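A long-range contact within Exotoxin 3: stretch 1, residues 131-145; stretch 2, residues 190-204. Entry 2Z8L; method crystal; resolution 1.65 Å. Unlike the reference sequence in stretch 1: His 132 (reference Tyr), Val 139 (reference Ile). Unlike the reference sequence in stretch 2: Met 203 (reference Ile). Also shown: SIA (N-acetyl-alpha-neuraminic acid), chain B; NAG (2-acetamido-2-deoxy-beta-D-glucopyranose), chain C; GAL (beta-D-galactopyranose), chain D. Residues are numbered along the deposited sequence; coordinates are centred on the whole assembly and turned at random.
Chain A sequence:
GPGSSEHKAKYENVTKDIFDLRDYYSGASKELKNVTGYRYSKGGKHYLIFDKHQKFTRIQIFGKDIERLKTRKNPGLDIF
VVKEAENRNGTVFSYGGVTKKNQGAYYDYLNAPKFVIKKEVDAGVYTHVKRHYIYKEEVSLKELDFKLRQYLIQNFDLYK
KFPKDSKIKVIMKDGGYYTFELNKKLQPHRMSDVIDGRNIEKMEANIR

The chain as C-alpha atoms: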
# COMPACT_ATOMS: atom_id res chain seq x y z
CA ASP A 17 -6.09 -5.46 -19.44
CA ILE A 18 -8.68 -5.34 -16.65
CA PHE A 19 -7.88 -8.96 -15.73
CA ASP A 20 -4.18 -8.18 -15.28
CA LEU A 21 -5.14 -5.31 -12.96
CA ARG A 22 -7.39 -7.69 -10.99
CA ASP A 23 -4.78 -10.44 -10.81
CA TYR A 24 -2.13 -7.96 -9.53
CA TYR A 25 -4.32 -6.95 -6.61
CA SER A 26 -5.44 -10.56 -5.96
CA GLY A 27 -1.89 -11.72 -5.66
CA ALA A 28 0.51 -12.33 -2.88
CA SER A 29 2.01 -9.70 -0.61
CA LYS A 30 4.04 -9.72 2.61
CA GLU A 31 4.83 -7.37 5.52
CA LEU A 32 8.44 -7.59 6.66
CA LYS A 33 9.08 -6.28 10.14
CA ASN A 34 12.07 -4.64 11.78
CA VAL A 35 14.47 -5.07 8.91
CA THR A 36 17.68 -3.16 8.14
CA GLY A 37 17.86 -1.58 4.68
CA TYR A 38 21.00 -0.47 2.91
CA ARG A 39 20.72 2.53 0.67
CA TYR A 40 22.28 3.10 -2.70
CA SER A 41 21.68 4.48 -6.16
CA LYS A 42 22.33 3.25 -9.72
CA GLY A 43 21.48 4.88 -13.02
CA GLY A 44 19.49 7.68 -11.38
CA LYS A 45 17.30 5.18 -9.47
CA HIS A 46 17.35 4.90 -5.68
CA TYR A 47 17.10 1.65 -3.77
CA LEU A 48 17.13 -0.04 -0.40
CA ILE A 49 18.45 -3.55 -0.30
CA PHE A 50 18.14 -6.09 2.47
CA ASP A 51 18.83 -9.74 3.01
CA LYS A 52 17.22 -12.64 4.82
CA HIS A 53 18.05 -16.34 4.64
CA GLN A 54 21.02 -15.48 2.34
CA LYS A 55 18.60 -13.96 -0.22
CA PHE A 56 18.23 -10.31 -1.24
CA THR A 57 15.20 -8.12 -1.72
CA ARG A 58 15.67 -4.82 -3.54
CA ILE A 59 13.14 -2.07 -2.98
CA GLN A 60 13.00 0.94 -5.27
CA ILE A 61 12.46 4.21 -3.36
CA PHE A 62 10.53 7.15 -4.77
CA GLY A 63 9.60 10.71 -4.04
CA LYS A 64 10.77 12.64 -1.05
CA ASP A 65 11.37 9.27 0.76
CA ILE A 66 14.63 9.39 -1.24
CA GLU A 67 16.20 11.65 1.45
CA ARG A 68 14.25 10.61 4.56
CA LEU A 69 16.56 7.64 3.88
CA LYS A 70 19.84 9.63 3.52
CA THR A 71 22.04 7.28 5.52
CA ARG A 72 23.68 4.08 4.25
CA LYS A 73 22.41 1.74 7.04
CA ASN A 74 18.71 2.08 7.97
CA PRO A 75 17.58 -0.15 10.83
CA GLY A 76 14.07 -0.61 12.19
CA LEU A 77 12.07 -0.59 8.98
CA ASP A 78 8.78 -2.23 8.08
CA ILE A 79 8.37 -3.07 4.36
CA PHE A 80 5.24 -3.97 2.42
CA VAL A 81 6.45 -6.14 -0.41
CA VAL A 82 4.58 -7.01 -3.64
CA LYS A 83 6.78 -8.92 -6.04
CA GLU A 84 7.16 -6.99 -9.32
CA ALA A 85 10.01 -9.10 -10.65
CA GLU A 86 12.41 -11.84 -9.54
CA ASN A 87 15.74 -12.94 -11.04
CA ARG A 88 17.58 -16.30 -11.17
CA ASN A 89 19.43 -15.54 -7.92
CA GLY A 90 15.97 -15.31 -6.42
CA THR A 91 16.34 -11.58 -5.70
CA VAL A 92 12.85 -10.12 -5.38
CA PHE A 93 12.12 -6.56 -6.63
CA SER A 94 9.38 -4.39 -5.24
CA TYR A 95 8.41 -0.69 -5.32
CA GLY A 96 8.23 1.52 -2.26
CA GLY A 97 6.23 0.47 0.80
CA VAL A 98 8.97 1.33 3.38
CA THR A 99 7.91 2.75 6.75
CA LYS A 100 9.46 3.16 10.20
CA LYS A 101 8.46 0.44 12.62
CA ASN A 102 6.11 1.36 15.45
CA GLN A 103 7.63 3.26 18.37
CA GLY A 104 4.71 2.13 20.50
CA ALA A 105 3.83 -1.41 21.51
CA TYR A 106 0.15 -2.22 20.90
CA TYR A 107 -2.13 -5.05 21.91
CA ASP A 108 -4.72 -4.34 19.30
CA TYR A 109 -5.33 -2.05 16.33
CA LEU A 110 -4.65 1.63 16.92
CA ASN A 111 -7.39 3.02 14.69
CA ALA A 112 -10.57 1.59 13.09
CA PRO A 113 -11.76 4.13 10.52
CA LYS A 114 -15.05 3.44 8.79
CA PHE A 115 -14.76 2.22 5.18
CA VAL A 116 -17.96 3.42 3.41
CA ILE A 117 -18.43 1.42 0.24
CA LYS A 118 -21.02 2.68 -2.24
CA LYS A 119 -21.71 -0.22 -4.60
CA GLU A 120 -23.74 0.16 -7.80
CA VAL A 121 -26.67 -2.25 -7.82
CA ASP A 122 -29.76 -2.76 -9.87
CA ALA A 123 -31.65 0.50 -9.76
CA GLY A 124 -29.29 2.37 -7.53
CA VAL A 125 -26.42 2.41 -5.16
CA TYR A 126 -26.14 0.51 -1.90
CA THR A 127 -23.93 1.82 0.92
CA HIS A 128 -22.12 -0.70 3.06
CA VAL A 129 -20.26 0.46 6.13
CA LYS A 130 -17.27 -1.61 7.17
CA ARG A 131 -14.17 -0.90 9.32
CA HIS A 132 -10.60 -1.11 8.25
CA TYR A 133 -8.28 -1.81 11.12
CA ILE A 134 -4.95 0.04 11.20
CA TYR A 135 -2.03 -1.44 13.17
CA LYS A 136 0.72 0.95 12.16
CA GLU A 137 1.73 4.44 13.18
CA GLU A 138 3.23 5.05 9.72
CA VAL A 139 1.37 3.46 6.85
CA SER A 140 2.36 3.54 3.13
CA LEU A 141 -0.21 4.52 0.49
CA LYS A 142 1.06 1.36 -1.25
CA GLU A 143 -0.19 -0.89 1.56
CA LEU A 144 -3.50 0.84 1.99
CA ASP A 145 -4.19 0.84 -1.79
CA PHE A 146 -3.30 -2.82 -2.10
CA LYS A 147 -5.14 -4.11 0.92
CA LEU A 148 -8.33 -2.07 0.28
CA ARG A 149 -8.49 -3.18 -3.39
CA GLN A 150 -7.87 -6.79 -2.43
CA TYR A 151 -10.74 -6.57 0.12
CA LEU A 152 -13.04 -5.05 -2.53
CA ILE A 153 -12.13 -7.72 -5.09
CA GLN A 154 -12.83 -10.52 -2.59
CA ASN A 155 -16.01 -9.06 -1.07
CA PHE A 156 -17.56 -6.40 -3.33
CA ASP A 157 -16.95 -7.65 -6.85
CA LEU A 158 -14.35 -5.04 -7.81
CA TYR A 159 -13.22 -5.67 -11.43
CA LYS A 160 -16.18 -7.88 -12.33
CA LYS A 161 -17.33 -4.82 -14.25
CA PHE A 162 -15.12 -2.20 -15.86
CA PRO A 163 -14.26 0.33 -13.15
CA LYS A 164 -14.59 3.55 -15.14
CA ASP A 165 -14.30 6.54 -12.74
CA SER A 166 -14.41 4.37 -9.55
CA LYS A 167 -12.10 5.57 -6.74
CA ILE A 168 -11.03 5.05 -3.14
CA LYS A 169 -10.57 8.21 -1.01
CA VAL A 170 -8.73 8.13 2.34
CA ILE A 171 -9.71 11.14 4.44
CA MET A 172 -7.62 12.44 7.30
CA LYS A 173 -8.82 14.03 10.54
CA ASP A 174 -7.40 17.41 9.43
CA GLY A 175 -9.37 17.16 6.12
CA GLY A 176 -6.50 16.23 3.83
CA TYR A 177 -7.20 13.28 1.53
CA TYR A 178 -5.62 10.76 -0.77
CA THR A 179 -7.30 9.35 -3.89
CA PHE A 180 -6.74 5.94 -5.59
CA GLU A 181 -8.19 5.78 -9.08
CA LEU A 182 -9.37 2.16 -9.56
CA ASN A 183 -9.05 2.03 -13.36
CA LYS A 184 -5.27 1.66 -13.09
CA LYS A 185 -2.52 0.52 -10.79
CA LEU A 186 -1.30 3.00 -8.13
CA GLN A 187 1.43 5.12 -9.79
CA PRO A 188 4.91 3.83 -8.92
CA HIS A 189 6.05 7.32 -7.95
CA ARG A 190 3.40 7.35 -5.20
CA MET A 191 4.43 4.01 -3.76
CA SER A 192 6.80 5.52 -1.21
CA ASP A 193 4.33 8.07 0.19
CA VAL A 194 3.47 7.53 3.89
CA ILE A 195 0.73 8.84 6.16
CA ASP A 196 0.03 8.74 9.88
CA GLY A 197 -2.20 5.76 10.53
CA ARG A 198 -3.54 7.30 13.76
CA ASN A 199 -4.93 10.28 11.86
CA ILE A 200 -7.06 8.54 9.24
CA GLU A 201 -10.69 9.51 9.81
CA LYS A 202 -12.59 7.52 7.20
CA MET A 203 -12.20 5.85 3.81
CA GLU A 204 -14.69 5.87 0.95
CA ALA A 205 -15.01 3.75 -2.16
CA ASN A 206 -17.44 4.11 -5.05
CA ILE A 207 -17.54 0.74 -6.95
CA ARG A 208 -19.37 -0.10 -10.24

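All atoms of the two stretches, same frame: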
# COMPACT_ATOMS: atom_id res chain seq x y z
N ARG A 131 -15.35 -1.52 8.64
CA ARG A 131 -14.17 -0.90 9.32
C ARG A 131 -12.94 -1.41 8.66
O ARG A 131 -12.91 -2.55 8.19
CB ARG A 131 -14.12 -1.32 10.79
CG ARG A 131 -15.25 -0.88 11.58
CD ARG A 131 -15.15 0.56 11.88
NE ARG A 131 -16.19 0.97 12.82
CZ ARG A 131 -16.19 2.12 13.49
NH1 ARG A 131 -15.20 3.00 13.38
NH2 ARG A 131 -17.19 2.38 14.32
N HIS A 132 -11.87 -0.61 8.66
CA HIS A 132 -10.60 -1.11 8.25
C HIS A 132 -9.67 -0.84 9.42
O HIS A 132 -9.42 0.30 9.78
CB HIS A 132 -10.08 -0.38 7.03
CG HIS A 132 -8.75 -0.86 6.56
ND1 HIS A 132 -8.60 -2.06 5.91
CD2 HIS A 132 -7.52 -0.31 6.64
CE1 HIS A 132 -7.32 -2.22 5.60
NE2 HIS A 132 -6.65 -1.17 6.03
N TYR A 133 -9.14 -1.91 9.96
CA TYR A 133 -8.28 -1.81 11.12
C TYR A 133 -6.84 -1.48 10.73
O TYR A 133 -6.21 -2.16 9.90
CB TYR A 133 -8.36 -3.10 11.89
CG TYR A 133 -9.76 -3.43 12.29
CD1 TYR A 133 -10.43 -2.66 13.22
CD2 TYR A 133 -10.46 -4.48 11.70
CE1 TYR A 133 -11.73 -2.91 13.61
CE2 TYR A 133 -11.78 -4.76 12.09
CZ TYR A 133 -12.41 -3.96 13.05
OH TYR A 133 -13.71 -4.23 13.46
N ILE A 134 -6.27 -0.48 11.45
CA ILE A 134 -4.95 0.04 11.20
C ILE A 134 -4.08 -0.34 12.40
O ILE A 134 -4.46 -0.05 13.52
CB ILE A 134 -4.99 1.60 11.10
CG1 ILE A 134 -5.95 2.12 10.00
CG2 ILE A 134 -3.63 2.22 10.93
CD1 ILE A 134 -5.55 1.72 8.67
N TYR A 135 -2.96 -1.00 12.12
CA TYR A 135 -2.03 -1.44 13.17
C TYR A 135 -0.74 -0.66 13.22
O TYR A 135 0.06 -0.89 14.14
CB TYR A 135 -1.72 -2.95 13.01
CG TYR A 135 -2.96 -3.81 13.14
CD1 TYR A 135 -3.29 -4.41 14.33
CD2 TYR A 135 -3.79 -4.03 12.05
CE1 TYR A 135 -4.42 -5.19 14.46
CE2 TYR A 135 -4.90 -4.82 12.18
CZ TYR A 135 -5.21 -5.38 13.38
OH TYR A 135 -6.33 -6.19 13.57
N LYS A 136 -0.54 0.27 12.29
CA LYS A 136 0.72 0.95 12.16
C LYS A 136 0.61 2.45 12.35
O LYS A 136 -0.27 3.07 11.80
CB LYS A 136 1.39 0.59 10.79
CG LYS A 136 1.98 -0.82 10.85
CD LYS A 136 2.57 -1.31 9.53
CE LYS A 136 3.51 -0.28 8.83
NZ LYS A 136 4.71 0.29 9.60
N GLU A 137 1.61 3.02 13.02
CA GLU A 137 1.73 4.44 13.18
C GLU A 137 2.00 5.12 11.87
O GLU A 137 1.51 6.21 11.66
CB GLU A 137 2.86 4.80 14.15
CG GLU A 137 2.59 4.33 15.54
CD GLU A 137 3.86 4.25 16.40
OE1 GLU A 137 4.96 4.65 15.92
OE2 GLU A 137 3.73 3.73 17.51
N GLU A 138 2.85 4.52 11.06
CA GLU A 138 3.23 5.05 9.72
C GLU A 138 2.78 4.00 8.72
O GLU A 138 3.21 2.87 8.79
CB GLU A 138 4.75 5.23 9.66
CG GLU A 138 5.16 6.28 8.71
CD GLU A 138 6.63 6.60 8.85
OE1 GLU A 138 6.98 7.33 9.85
OE2 GLU A 138 7.43 6.05 8.02
N VAL A 139 1.91 4.38 7.80
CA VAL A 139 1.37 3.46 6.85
C VAL A 139 1.65 4.00 5.41
O VAL A 139 1.43 5.18 5.12
CB VAL A 139 -0.15 3.24 7.01
CG1 VAL A 139 -0.49 2.01 6.12
CG2 VAL A 139 -0.62 3.05 8.46
N SER A 140 2.12 3.11 4.52
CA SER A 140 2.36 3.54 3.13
C SER A 140 1.03 3.58 2.36
O SER A 140 0.15 2.71 2.58
CB SER A 140 3.36 2.60 2.40
OG SER A 140 2.87 1.31 2.17
N LEU A 141 0.89 4.57 1.45
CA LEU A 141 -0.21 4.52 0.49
C LEU A 141 -0.21 3.21 -0.27
O LEU A 141 -1.30 2.70 -0.59
CB LEU A 141 -0.16 5.68 -0.51
CG LEU A 141 -0.30 7.04 0.10
CD1 LEU A 141 -0.44 8.09 -1.05
CD2 LEU A 141 -1.49 7.14 1.07
N LYS A 142 0.99 2.65 -0.55
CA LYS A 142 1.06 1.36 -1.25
C LYS A 142 0.25 0.26 -0.53
O LYS A 142 -0.55 -0.46 -1.16
CB LYS A 142 2.48 0.92 -1.34
CG LYS A 142 2.70 -0.39 -2.07
CD LYS A 142 4.13 -0.92 -1.91
CE LYS A 142 4.46 -2.21 -2.66
NZ LYS A 142 4.42 -1.91 -4.12
N GLU A 143 0.50 0.10 0.75
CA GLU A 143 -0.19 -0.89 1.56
C GLU A 143 -1.67 -0.66 1.65
O GLU A 143 -2.44 -1.58 1.47
CB GLU A 143 0.46 -0.99 2.94
CG GLU A 143 -0.10 -2.17 3.72
CD GLU A 143 0.62 -2.47 5.02
OE1 GLU A 143 1.70 -1.88 5.36
OE2 GLU A 143 0.06 -3.36 5.74
N LEU A 144 -2.07 0.58 1.91
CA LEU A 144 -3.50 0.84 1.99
C LEU A 144 -4.19 0.55 0.67
O LEU A 144 -5.23 -0.14 0.62
CB LEU A 144 -3.69 2.30 2.36
CG LEU A 144 -3.64 2.65 3.81
CD1 LEU A 144 -3.65 4.17 3.89
CD2 LEU A 144 -4.98 2.02 4.37
N ASP A 145 -3.63 1.07 -0.43
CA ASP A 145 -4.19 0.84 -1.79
C ASP A 145 -4.34 -0.65 -2.02
O ASP A 145 -5.42 -1.13 -2.39
CB ASP A 145 -3.27 1.52 -2.84
CG ASP A 145 -3.59 1.16 -4.30
OD1 ASP A 145 -4.63 1.65 -4.77
OD2 ASP A 145 -2.83 0.41 -4.95
N ARG A 190 4.13 7.14 -6.44
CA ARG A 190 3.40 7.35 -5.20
C ARG A 190 3.63 6.21 -4.20
O ARG A 190 3.14 6.26 -3.08
CB ARG A 190 1.90 7.46 -5.44
CG ARG A 190 1.60 8.66 -6.25
CD ARG A 190 0.14 8.71 -6.68
NE ARG A 190 -0.75 9.03 -5.56
CZ ARG A 190 -2.07 8.72 -5.50
NH1 ARG A 190 -2.66 8.05 -6.45
NH2 ARG A 190 -2.76 9.10 -4.45
N MET A 191 4.42 5.21 -4.60
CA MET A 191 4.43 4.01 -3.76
C MET A 191 5.33 4.10 -2.55
O MET A 191 5.30 3.20 -1.69
CB MET A 191 4.76 2.79 -4.57
CG MET A 191 3.47 2.13 -4.98
SD MET A 191 3.79 0.86 -6.02
CE MET A 191 2.22 0.57 -6.84
N SER A 192 6.05 5.20 -2.42
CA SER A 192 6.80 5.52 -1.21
C SER A 192 6.11 6.49 -0.23
O SER A 192 6.60 6.72 0.87
CB SER A 192 8.19 6.03 -1.57
OG SER A 192 9.03 4.98 -2.06
N ASP A 193 5.00 7.08 -0.65
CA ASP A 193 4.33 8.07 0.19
C ASP A 193 3.75 7.42 1.46
O ASP A 193 3.26 6.30 1.36
CB ASP A 193 3.24 8.73 -0.61
CG ASP A 193 3.81 9.58 -1.82
OD1 ASP A 193 5.04 9.93 -1.89
OD2 ASP A 193 3.01 9.89 -2.73
N VAL A 194 3.89 8.08 2.60
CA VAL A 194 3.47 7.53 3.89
C VAL A 194 2.57 8.51 4.61
O VAL A 194 2.72 9.74 4.44
CB VAL A 194 4.72 7.20 4.73
CG1 VAL A 194 4.39 6.79 6.11
CG2 VAL A 194 5.55 6.11 4.05
N ILE A 195 1.63 7.99 5.39
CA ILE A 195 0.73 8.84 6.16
C ILE A 195 0.65 8.33 7.60
O ILE A 195 1.06 7.23 7.89
CB ILE A 195 -0.65 8.86 5.54
CG1 ILE A 195 -1.38 7.53 5.60
CG2 ILE A 195 -0.57 9.44 4.15
CD1 ILE A 195 -2.80 7.55 5.09
N ASP A 196 0.14 9.15 8.50
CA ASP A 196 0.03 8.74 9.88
C ASP A 196 -1.24 7.94 10.04
O ASP A 196 -2.36 8.48 9.92
CB ASP A 196 -0.02 9.93 10.84
CG ASP A 196 0.14 9.52 12.34
OD1 ASP A 196 -0.24 8.38 12.77
OD2 ASP A 196 0.71 10.34 13.14
N GLY A 197 -1.08 6.64 10.29
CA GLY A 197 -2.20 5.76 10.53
C GLY A 197 -3.19 6.16 11.61
O GLY A 197 -4.40 5.90 11.46
N ARG A 198 -2.70 6.84 12.66
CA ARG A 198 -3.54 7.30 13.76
C ARG A 198 -4.51 8.42 13.35
O ARG A 198 -5.49 8.67 14.05
CB ARG A 198 -2.67 7.72 14.92
CG ARG A 198 -1.95 6.58 15.57
CD ARG A 198 -0.78 7.01 16.41
NE ARG A 198 0.23 7.72 15.66
CZ ARG A 198 1.38 8.12 16.18
NH1 ARG A 198 1.69 7.81 17.44
NH2 ARG A 198 2.22 8.80 15.43
N ASN A 199 -4.20 9.10 12.25
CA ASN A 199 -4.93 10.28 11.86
C ASN A 199 -5.90 10.05 10.70
O ASN A 199 -6.48 11.01 10.18
CB ASN A 199 -3.97 11.41 11.49
CG ASN A 199 -3.24 11.99 12.70
OD1 ASN A 199 -3.61 11.76 13.84
ND2 ASN A 199 -2.19 12.73 12.43
N ILE A 200 -6.06 8.82 10.23
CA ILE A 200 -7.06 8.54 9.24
C ILE A 200 -8.42 8.64 9.91
O ILE A 200 -8.65 8.03 10.98
CB ILE A 200 -6.86 7.13 8.62
CG1 ILE A 200 -5.53 7.04 7.91
CG2 ILE A 200 -8.00 6.80 7.63
CD1 ILE A 200 -5.11 5.63 7.47
N GLU A 201 -9.33 9.37 9.29
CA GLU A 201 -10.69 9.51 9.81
C GLU A 201 -11.64 8.47 9.23
O GLU A 201 -12.44 7.88 9.94
CB GLU A 201 -11.23 10.92 9.52
CG GLU A 201 -12.67 11.20 10.03
CD GLU A 201 -12.95 10.84 11.50
OE1 GLU A 201 -12.03 10.81 12.35
OE2 GLU A 201 -14.16 10.63 11.83
N LYS A 202 -11.62 8.31 7.91
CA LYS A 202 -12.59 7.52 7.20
C LYS A 202 -12.06 7.22 5.80
O LYS A 202 -11.15 7.88 5.31
CB LYS A 202 -13.89 8.27 7.14
CG LYS A 202 -14.86 7.80 6.14
CD LYS A 202 -16.15 8.56 6.20
CE LYS A 202 -15.97 10.06 6.02
NZ LYS A 202 -17.31 10.67 5.65
N MET A 203 -12.56 6.16 5.16
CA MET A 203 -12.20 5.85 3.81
C MET A 203 -13.50 5.61 3.07
O MET A 203 -14.50 5.18 3.67
CB MET A 203 -11.31 4.63 3.79
CG MET A 203 -10.11 4.91 4.65
SD MET A 203 -8.96 3.63 4.73
CE MET A 203 -9.99 2.37 5.36
N GLU A 204 -13.49 6.00 1.80
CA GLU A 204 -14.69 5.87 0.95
C GLU A 204 -14.32 5.16 -0.32
O GLU A 204 -13.18 5.25 -0.76
CB GLU A 204 -15.23 7.25 0.66
CG GLU A 204 -15.42 8.12 1.85
CD GLU A 204 -15.87 9.51 1.49
OE1 GLU A 204 -15.62 9.98 0.34
OE2 GLU A 204 -16.47 10.16 2.39
C1 SIA B . -5.21 13.15 -4.20
C2 SIA B . -4.28 14.32 -4.53
C3 SIA B . -4.81 15.64 -3.99
C4 SIA B . -4.71 15.70 -2.47
C5 SIA B . -3.29 15.40 -1.97
C6 SIA B . -2.85 14.06 -2.58
C7 SIA B . -1.44 13.60 -2.25
C8 SIA B . -1.04 12.38 -3.09
C9 SIA B . 0.21 11.67 -2.64
C10 SIA B . -2.53 15.97 0.31
C11 SIA B . -2.72 15.71 1.78
N5 SIA B . -3.34 15.30 -0.51
O1A SIA B . -4.64 12.06 -3.99
O1B SIA B . -6.46 13.27 -4.21
O4 SIA B . -5.20 17.00 -1.99
O6 SIA B . -2.95 14.18 -4.00
O7 SIA B . -0.51 14.63 -2.57
O8 SIA B . -2.18 11.50 -3.06
O9 SIA B . 0.59 10.60 -3.52
O10 SIA B . -1.67 16.72 -0.16
C1 NAG C . 2.88 11.66 -10.35
C2 NAG C . 1.65 11.20 -11.18
C3 NAG C . 0.40 12.01 -10.87
C4 NAG C . 0.17 12.11 -9.37
C5 NAG C . 1.48 12.58 -8.73
C6 NAG C . 1.49 12.82 -7.22
C7 NAG C . 2.16 10.17 -13.35
C8 NAG C . 2.39 10.46 -14.82
N2 NAG C . 1.91 11.24 -12.60
O1 NAG C . 3.99 10.81 -10.59
O3 NAG C . -0.75 11.47 -11.55
O4 NAG C . -0.89 13.05 -9.19
O5 NAG C . 2.50 11.61 -8.97
O6 NAG C . 0.93 11.75 -6.53
O7 NAG C . 2.19 9.00 -12.93
C1 GAL D . -1.92 12.61 -8.28
C2 GAL D . -2.56 13.85 -7.69
C3 GAL D . -3.58 13.38 -6.66
C4 GAL D . -4.59 12.45 -7.32
C5 GAL D . -3.90 11.27 -8.01
C6 GAL D . -4.86 10.36 -8.73
O2 GAL D . -1.52 14.60 -7.06
O3 GAL D . -4.21 14.47 -5.97
O4 GAL D . -5.31 13.19 -8.28
O5 GAL D . -2.90 11.78 -8.92
O6 GAL D . -4.23 9.31 -9.45

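The three largest contributors, Leu 141 (91 Å²), Glu 137 (73 Å²) and Met 191 (72 Å²), supply about a quarter of the 909 Å² buried between the stretches. Each lies at a different point along the contact, and a short antiparallel ladder joins the first two.

Leu 141 opens the helix that follows strand 138-140, and its backbone closes the ladder: Leu 141 N donates to Asp 193 O at 2.9 Å, with an angle of 160° at the hydrogen. Its side chain (chi1 m, chi2 t) branches two ways. CD2 lies 4.0 Å from Ile 195 CG2, while CD1 is 3.8 Å from Asp 193 CB and 3.7 Å from SIA O9. An uncharged, branched chain suits this place, where it packs beside polar groups already engaged with the sugar: Arg 190 NE donates to SIA O9 at 2.9 Å, and SIA O9 donates to Asp 193 OD2 at 2.6 Å. The helix start is capped by Ser 140, whose OG accepts from Glu 143 N at 3.0 Å.

Between Leu 141 and Glu 137, Val 139 and Ile 195 form the hydrogen-bonded pair. Val 139 N reaches Ile 195 O at 3.0 Å (175°), and Ile 195 N reaches Val 139 O at 2.8 Å (165°); the angles mark two direct bonds, although the strand axes run at 143° rather than 180°. Both side chains lie on the same sheet face, where Leu 144 of the helix adds to an apolar cluster: Leu 144 CD1 is 3.7 Å from Ile 195 CD1 and 4.1 Å from Ile 200 CD1.

Glu 137 works at the other end of the ladder. Its carbonyl O accepts from Gly 197 N at 3.0 Å, though the 138° angle is less direct. Gly 197 fits because the backbone passes so close: an ideal CB would stand 2.1 Å from Lys 136 O and 2.9 Å from Val 139 CG2, both clashes. The Glu 137 side chain lays CG over one face of the Arg 198 guanidinium, 4.0 Å from Arg 198 CZ. That guanidinium is oriented by a salt bridge to Asp 196, with Arg 198 NE 3.0 Å from Asp 196 OD1. The charges of Glu 137 OE2 and Arg 198 NH1, 4.6 Å apart, are merely near each other.

Met 191, in the type I turn from Arg 190 to Asp 193, packs its flexible, unbranched chain (chi2 and chi3 t) against Lys 142; both are buried, and Met 191 CG lies 3.9 Å from Lys 142 CG. Lys 142, t at chi1 to chi3 and p at chi4, brings NZ to 3.4 Å from Met 191 SD, a packing contact; NZ is hydrogen-bonded elsewhere in the structure. Far from this turn, Met 203 CE approaches His 132 CB at 3.2 Å; both residues differ from the reference sequence.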